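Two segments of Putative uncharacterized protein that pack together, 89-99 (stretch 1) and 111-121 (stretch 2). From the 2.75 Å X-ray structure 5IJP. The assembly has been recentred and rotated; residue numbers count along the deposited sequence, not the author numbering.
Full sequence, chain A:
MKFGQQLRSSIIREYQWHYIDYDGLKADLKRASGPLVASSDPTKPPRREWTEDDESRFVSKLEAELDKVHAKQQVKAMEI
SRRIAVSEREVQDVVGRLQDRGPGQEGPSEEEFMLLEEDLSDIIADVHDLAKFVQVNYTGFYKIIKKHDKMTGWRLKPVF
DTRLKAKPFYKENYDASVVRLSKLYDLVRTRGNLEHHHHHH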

ATOM      1  N   ARG A  89     -17.435 -20.173  -1.821  1.00 87.99           N
ATOM      2  CA  ARG A  89     -18.110 -21.403  -1.401  1.00 89.78           C
ATOM      3  C   ARG A  89     -19.615 -21.134  -1.261  1.00 94.36           C
ATOM      4  O   ARG A  89     -20.419 -21.941  -1.728  1.00 95.43           O
ATOM      5  CB  ARG A  89     -17.513 -21.921  -0.074  1.00 90.79           C
ATOM      6  CG  ARG A  89     -18.086 -23.255   0.399  1.00103.87           C
ATOM      7  CD  ARG A  89     -17.575 -23.636   1.774  1.00115.26           C
ATOM      8  NE  ARG A  89     -18.474 -24.576   2.449  1.00126.20           N
ATOM      9  CZ  ARG A  89     -18.387 -25.900   2.367  1.00143.29           C
ATOM     10  NH1 ARG A  89     -17.438 -26.466   1.630  1.00131.23           N
ATOM     11  NH2 ARG A  89     -19.250 -26.669   3.017  1.00132.79           N
ATOM     12  N   GLU A  90     -19.981 -19.983  -0.652  1.00 90.15           N
ATOM     13  CA  GLU A  90     -21.362 -19.535  -0.440  1.00 90.58           C
ATOM     14  C   GLU A  90     -22.115 -19.339  -1.759  1.00 94.91           C
ATOM     15  O   GLU A  90     -23.298 -19.662  -1.827  1.00 95.64           O
ATOM     16  CB  GLU A  90     -21.400 -18.243   0.392  1.00 90.98           C
ATOM     17  CG  GLU A  90     -21.167 -18.452   1.879  1.00102.02           C
ATOM     18  CD  GLU A  90     -21.187 -17.183   2.711  1.00121.87           C
ATOM     19  OE1 GLU A  90     -20.354 -16.284   2.455  1.00114.35           O
ATOM     20  OE2 GLU A  90     -22.019 -17.102   3.643  1.00117.37           O
ATOM     21  N   VAL A  91     -21.430 -18.815  -2.798  1.00 90.79           N
ATOM     22  CA  VAL A  91     -22.004 -18.597  -4.132  1.00 91.28           C
ATOM     23  C   VAL A  91     -22.149 -19.955  -4.844  1.00 97.08           C
ATOM     24  O   VAL A  91     -23.182 -20.203  -5.469  1.00 97.86           O
ATOM     25  CB  VAL A  91     -21.198 -17.550  -4.963  1.00 94.03           C
ATOM     26  CG1 VAL A  91     -21.699 -17.457  -6.405  1.00 94.96           C
ATOM     27  CG2 VAL A  91     -21.238 -16.175  -4.305  1.00 92.63           C
ATOM     28  N   GLN A  92     -21.128 -20.833  -4.711  1.00 94.21           N
ATOM     29  CA  GLN A  92     -21.085 -22.175  -5.302  1.00 95.96           C
ATOM     30  C   GLN A  92     -22.261 -23.060  -4.879  1.00101.97           C
ATOM     31  O   GLN A  92     -22.892 -23.668  -5.744  1.00103.03           O
ATOM     32  CB  GLN A  92     -19.740 -22.862  -5.021  1.00 97.32           C
ATOM     33  CG  GLN A  92     -18.670 -22.536  -6.064  1.00112.13           C
ATOM     34  CD  GLN A  92     -17.254 -22.825  -5.613  1.00130.65           C
ATOM     35  OE1 GLN A  92     -16.988 -23.700  -4.778  1.00127.02           O
ATOM     36  NE2 GLN A  92     -16.301 -22.108  -6.190  1.00121.45           N
ATOM     37  N   ASP A  93     -22.576 -23.106  -3.565  1.00 98.92           N
ATOM     38  CA  ASP A  93     -23.703 -23.897  -3.062  1.00100.67           C
ATOM     39  C   ASP A  93     -25.057 -23.207  -3.300  1.00105.22           C
ATOM     40  O   ASP A  93     -26.083 -23.887  -3.305  1.00106.44           O
ATOM     41  CB  ASP A  93     -23.522 -24.331  -1.590  1.00102.92           C
ATOM     42  CG  ASP A  93     -23.163 -23.241  -0.598  1.00111.62           C
ATOM     43  OD1 ASP A  93     -23.924 -22.256  -0.493  1.00111.61           O
ATOM     44  OD2 ASP A  93     -22.177 -23.423   0.147  1.00117.48           O
ATOM     45  N   VAL A  94     -25.058 -21.872  -3.522  1.00100.73           N
ATOM     46  CA  VAL A  94     -26.272 -21.103  -3.816  1.00101.10           C
ATOM     47  C   VAL A  94     -26.671 -21.322  -5.274  1.00106.43           C
ATOM     48  O   VAL A  94     -27.847 -21.554  -5.555  1.00107.59           O
ATOM     49  CB  VAL A  94     -26.125 -19.601  -3.488  1.00103.54           C
ATOM     50  N   VAL A  95     -25.684 -21.271  -6.195  1.00102.75           N
ATOM     51  CA  VAL A  95     -25.881 -21.502  -7.627  1.00104.06           C
ATOM     52  C   VAL A  95     -26.148 -22.986  -7.900  1.00110.27           C
ATOM     53  O   VAL A  95     -26.847 -23.315  -8.858  1.00111.63           O
ATOM     54  CB  VAL A  95     -24.694 -20.976  -8.461  1.00107.17           C
ATOM     55  N   GLY A  96     -25.594 -23.853  -7.047  1.00107.06           N
ATOM     56  CA  GLY A  96     -25.753 -25.302  -7.121  1.00108.98           C
ATOM     57  C   GLY A  96     -27.141 -25.768  -6.729  1.00114.51           C
ATOM     58  O   GLY A  96     -27.736 -26.586  -7.437  1.00115.99           O
ATOM     59  N   ARG A  97     -27.666 -25.249  -5.595  1.00110.58           N
ATOM     60  CA  ARG A  97     -29.002 -25.566  -5.075  1.00111.86           C
ATOM     61  C   ARG A  97     -30.099 -25.009  -5.985  1.00116.82           C
ATOM     62  O   ARG A  97     -31.121 -25.669  -6.178  1.00118.22           O
ATOM     63  CB  ARG A  97     -29.177 -25.045  -3.642  1.00111.30           C
ATOM     64  N   LEU A  98     -29.876 -23.808  -6.560  1.00112.54           N
ATOM     65  CA  LEU A  98     -30.804 -23.158  -7.487  1.00113.49           C
ATOM     66  C   LEU A  98     -30.495 -23.577  -8.943  1.00118.63           C
ATOM     67  O   LEU A  98     -30.423 -22.742  -9.850  1.00118.25           O
ATOM     68  CB  LEU A  98     -30.788 -21.626  -7.299  1.00112.19           C
ATOM     69  CG  LEU A  98     -31.767 -21.065  -6.262  1.00117.13           C
ATOM     70  CD1 LEU A  98     -31.136 -20.999  -4.875  1.00115.84           C
ATOM     71  CD2 LEU A  98     -32.246 -19.685  -6.664  1.00119.75           C
ATOM     72  N   GLN A  99     -30.317 -24.897  -9.139  1.00116.58           N
ATOM     73  CA  GLN A  99     -30.014 -25.566 -10.406  1.00118.17           C
ATOM     74  C   GLN A  99     -30.607 -26.983 -10.372  1.00124.22           C
ATOM     75  O   GLN A  99     -31.056 -27.483 -11.405  1.00126.03           O
ATOM     76  CB  GLN A  99     -28.490 -25.616 -10.630  1.00118.48           C
ATOM     77  CG  GLN A  99     -28.064 -25.950 -12.057  1.00136.38           C
ATOM     78  CD  GLN A  99     -27.687 -27.403 -12.211  1.00157.61           C
ATOM     79  OE1 GLN A  99     -26.649 -27.860 -11.716  1.00152.53           O
ATOM     80  NE2 GLN A  99     -28.509 -28.156 -12.924  1.00152.07           N
ATOM     81  N   GLU A 111     -33.699 -13.196  -2.323  1.00103.72           N
ATOM     82  CA  GLU A 111     -33.056 -12.716  -1.095  1.00102.35           C
ATOM     83  C   GLU A 111     -31.651 -13.302  -0.903  1.00103.78           C
ATOM     84  O   GLU A 111     -30.790 -12.629  -0.332  1.00102.12           O
ATOM     85  CB  GLU A 111     -33.939 -13.002   0.130  1.00105.25           C
ATOM     86  CG  GLU A 111     -33.682 -12.070   1.301  1.00115.36           C
ATOM     87  CD  GLU A 111     -34.521 -12.353   2.529  1.00136.82           C
ATOM     88  OE1 GLU A 111     -33.972 -12.909   3.506  1.00129.80           O
ATOM     89  OE2 GLU A 111     -35.727 -12.013   2.518  1.00132.93           O
ATOM     90  N   GLU A 112     -31.422 -14.548  -1.371  1.00 99.87           N
ATOM     91  CA  GLU A 112     -30.126 -15.230  -1.272  1.00 97.82           C
ATOM     92  C   GLU A 112     -29.053 -14.529  -2.107  1.00 99.82           C
ATOM     93  O   GLU A 112     -27.909 -14.427  -1.663  1.00 97.72           O
ATOM     94  CB  GLU A 112     -30.241 -16.715  -1.646  1.00 99.77           C
ATOM     95  CG  GLU A 112     -30.900 -17.557  -0.569  1.00111.32           C
ATOM     96  CD  GLU A 112     -30.337 -18.957  -0.440  1.00130.60           C
ATOM     97  OE1 GLU A 112     -30.913 -19.889  -1.046  1.00126.38           O
ATOM     98  OE2 GLU A 112     -29.317 -19.124   0.266  1.00122.81           O
ATOM     99  N   PHE A 113     -29.435 -14.022  -3.297  1.00 96.94           N
ATOM    100  CA  PHE A 113     -28.546 -13.280  -4.193  1.00 95.70           C
ATOM    101  C   PHE A 113     -28.282 -11.879  -3.640  1.00 98.61           C
ATOM    102  O   PHE A 113     -27.184 -11.354  -3.816  1.00 96.73           O
ATOM    103  CB  PHE A 113     -29.140 -13.192  -5.608  1.00 99.05           C
ATOM    104  CG  PHE A 113     -29.112 -14.486  -6.384  1.00101.23           C
ATOM    105  CD1 PHE A 113     -28.001 -14.841  -7.139  1.00103.55           C
ATOM    106  CD2 PHE A 113     -30.207 -15.341  -6.379  1.00105.04           C
ATOM    107  CE1 PHE A 113     -27.979 -16.037  -7.863  1.00105.35           C
ATOM    108  CE2 PHE A 113     -30.186 -16.536  -7.104  1.00108.65           C
ATOM    109  CZ  PHE A 113     -29.072 -16.876  -7.842  1.00106.01           C
ATOM    110  N   MET A 114     -29.294 -11.287  -2.964  1.00 96.17           N
ATOM    111  CA  MET A 114     -29.258  -9.959  -2.346  1.00 95.87           C
ATOM    112  C   MET A 114     -28.186  -9.874  -1.251  1.00 97.50           C
ATOM    113  O   MET A 114     -27.406  -8.920  -1.244  1.00 96.07           O
ATOM    114  CB  MET A 114     -30.653  -9.599  -1.793  1.00100.42           C
ATOM    115  CG  MET A 114     -30.788  -8.163  -1.307  1.00104.89           C
ATOM    116  SD  MET A 114     -30.323  -7.887   0.427  1.00108.50           S
ATOM    117  CE  MET A 114     -31.664  -8.714   1.269  1.00107.21           C
ATOM    118  N   LEU A 115     -28.165 -10.855  -0.322  1.00 93.63           N
ATOM    119  CA  LEU A 115     -27.196 -10.921   0.775  1.00 92.15           C
ATOM    120  C   LEU A 115     -25.779 -11.125   0.247  1.00 93.78           C
ATOM    121  O   LEU A 115     -24.844 -10.512   0.767  1.00 92.33           O
ATOM    122  CB  LEU A 115     -27.563 -12.039   1.763  1.00 92.99           C
ATOM    123  CG  LEU A 115     -28.327 -11.602   3.010  1.00 99.34           C
ATOM    124  CD1 LEU A 115     -29.829 -11.745   2.814  1.00101.56           C
ATOM    125  CD2 LEU A 115     -27.891 -12.406   4.218  1.00102.03           C
ATOM    126  N   LEU A 116     -25.628 -11.963  -0.799  1.00 89.80           N
ATOM    127  CA  LEU A 116     -24.345 -12.249  -1.439  1.00 87.99           C
ATOM    128  C   LEU A 116     -23.820 -11.051  -2.223  1.00 90.95           C
ATOM    129  O   LEU A 116     -22.616 -10.795  -2.188  1.00 89.17           O
ATOM    130  CB  LEU A 116     -24.431 -13.490  -2.343  1.00 88.51           C
ATOM    131  CG  LEU A 116     -24.476 -14.851  -1.639  1.00 93.68           C
ATOM    132  CD1 LEU A 116     -24.982 -15.929  -2.574  1.00 94.94           C
ATOM    133  CD2 LEU A 116     -23.111 -15.240  -1.089  1.00 94.91           C
ATOM    134  N   GLU A 117     -24.716 -10.308  -2.912  1.00 88.53           N
ATOM    135  CA  GLU A 117     -24.360  -9.121  -3.696  1.00 88.20           C
ATOM    136  C   GLU A 117     -23.766  -8.025  -2.806  1.00 91.08           C
ATOM    137  O   GLU A 117     -22.762  -7.423  -3.184  1.00 89.64           O
ATOM    138  CB  GLU A 117     -25.568  -8.591  -4.484  1.00 91.62           C
ATOM    139  CG  GLU A 117     -25.183  -7.871  -5.765  1.00102.67           C
ATOM    140  CD  GLU A 117     -26.327  -7.224  -6.522  1.00124.89           C
ATOM    141  OE1 GLU A 117     -27.302  -7.934  -6.859  1.00120.37           O
ATOM    142  OE2 GLU A 117     -26.227  -6.011  -6.815  1.00119.45           O
ATOM    143  N   GLU A 118     -24.367  -7.795  -1.618  1.00 88.14           N
ATOM    144  CA  GLU A 118     -23.896  -6.804  -0.647  1.00 87.55           C
ATOM    145  C   GLU A 118     -22.587  -7.226   0.018  1.00 89.42           C
ATOM    146  O   GLU A 118     -21.748  -6.369   0.303  1.00 88.14           O
ATOM    147  CB  GLU A 118     -24.971  -6.505   0.410  1.00 90.60           C
ATOM    148  CG  GLU A 118     -25.743  -5.220   0.153  1.00103.12           C
ATOM    149  CD  GLU A 118     -24.931  -3.941   0.244  1.00124.14           C
ATOM    150  OE1 GLU A 118     -24.484  -3.595   1.362  1.00118.31           O
ATOM    151  OE2 GLU A 118     -24.744  -3.281  -0.804  1.00118.94           O
ATOM    152  N   ASP A 119     -22.410  -8.543   0.258  1.00 85.48           N
ATOM    153  CA  ASP A 119     -21.203  -9.098   0.872  1.00 83.94           C
ATOM    154  C   ASP A 119     -20.009  -9.032  -0.079  1.00 85.90           C
ATOM    155  O   ASP A 119     -18.926  -8.628   0.345  1.00 84.38           O
ATOM    156  CB  ASP A 119     -21.434 -10.541   1.361  1.00 86.34           C
ATOM    157  CG  ASP A 119     -22.292 -10.689   2.608  1.00 98.79           C
ATOM    158  OD1 ASP A 119     -22.585  -9.660   3.261  1.00100.20           O
ATOM    159  OD2 ASP A 119     -22.667 -11.835   2.935  1.00105.26           O
ATOM    160  N   LEU A 120     -20.214  -9.406  -1.361  1.00 82.31           N
ATOM    161  CA  LEU A 120     -19.173  -9.392  -2.394  1.00 81.07           C
ATOM    162  C   LEU A 120     -18.739  -7.976  -2.788  1.00 84.29           C
ATOM    163  O   LEU A 120     -17.550  -7.765  -3.037  1.00 82.81           O
ATOM    164  CB  LEU A 120     -19.587 -10.207  -3.633  1.00 81.93           C
ATOM    165  CG  LEU A 120     -19.620 -11.734  -3.469  1.00 86.85           C
ATOM    166  CD1 LEU A 120     -20.609 -12.359  -4.421  1.00 88.43           C
ATOM    167  CD2 LEU A 120     -18.245 -12.353  -3.667  1.00 88.43           C
ATOM    168  N   SER A 121     -19.689  -7.010  -2.824  1.00 81.66           N
ATOM    169  CA  SER A 121     -19.413  -5.605  -3.155  1.00 81.52           C
ATOM    170  C   SER A 121     -18.564  -4.922  -2.079  1.00 83.86           C
ATOM    171  O   SER A 121     -17.787  -4.021  -2.398  1.00 82.97           O
ATOM    172  CB  SER A 121     -20.709  -4.830  -3.375  1.00 87.11           C
ATOM    173  OG  SER A 121     -21.538  -4.855  -2.226  1.00 97.08           O
TER

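Two nearly antiparallel helices meet here in a small apolar contact, held by van der Waals packing of apolar side chains, centred on Leu 116 with a second patch where Leu 98 meets Phe 113, with no hydrogen bond between the stretches among the atoms modelled. The N-to-C directions of helix 89-97 and helix 111-121 differ by 159°, and the axes come no closer than 11.0 Å, so the backbones stay apart and side chains bridge the gap. The register follows from the opposed directions: Val 91 CA lies 7.3 Å from Leu 116 CA, and Val 94 CA lies 7.5 Å from Glu 112 CA, so a step forward along one helix matches a step back along the other.

Leu 116 is the centre of the contact and gives up the largest area, 77 Å² of the 356 Å² buried in total. Its CA-to-CB bond points toward stretch 1, and in its m,t rotamer both methyls pack against Val 91 CG2, Leu 116 CD2 at 3.8 Å and Leu 116 CD1 at 4.1 Å. Leu 116 CD2 also lies 3.8 Å from Glu 90 CB, and Leu 116 CD1 4.0 Å from Val 94 CB. Glu 90 thus joins the apolar surface through an aliphatic carbon, and its carboxylate has no hydrogen bond to stretch 2. The Val 91 CA-to-CB bond points sideways, yet in the t rotamer Val 91 CG2 also reaches the next helical turn, 3.9 Å from Leu 120 CD1. The Val 94 CA-to-CB bond points toward stretch 2, but CG1 and CG2 are not modelled, so the contact at CB is all that can be described.

At the other end, Leu 98 extends the packing just past the helix. It is the first residue to leave helical phi/psi (-90/47), although Leu 98 N still donates to Val 94 O at 3.2 Å. Its CA-to-CB bond points toward stretch 2, and Leu 98 CD2 lies 3.8 Å from Phe 113 CE2, near the ring plane; the methyl therefore meets the edge of the aromatic ring. The Phe 113 CA-to-CB bond points sideways relative to stretch 1, but the ring end comes nearer. Leu 98 CD1 also lies 4.0 Å from Glu 112 OE1, a van der Waals approach of a methyl to a carboxylate oxygen that is hydrogen-bonded elsewhere in the structure.

Backbone hydrogen bonds stay within each helix, as in Val 95 N to Val 91 O at 2.8 Å and Leu 120 N to Leu 116 O at 2.9 Å, keeping the contacting residues on successive turns.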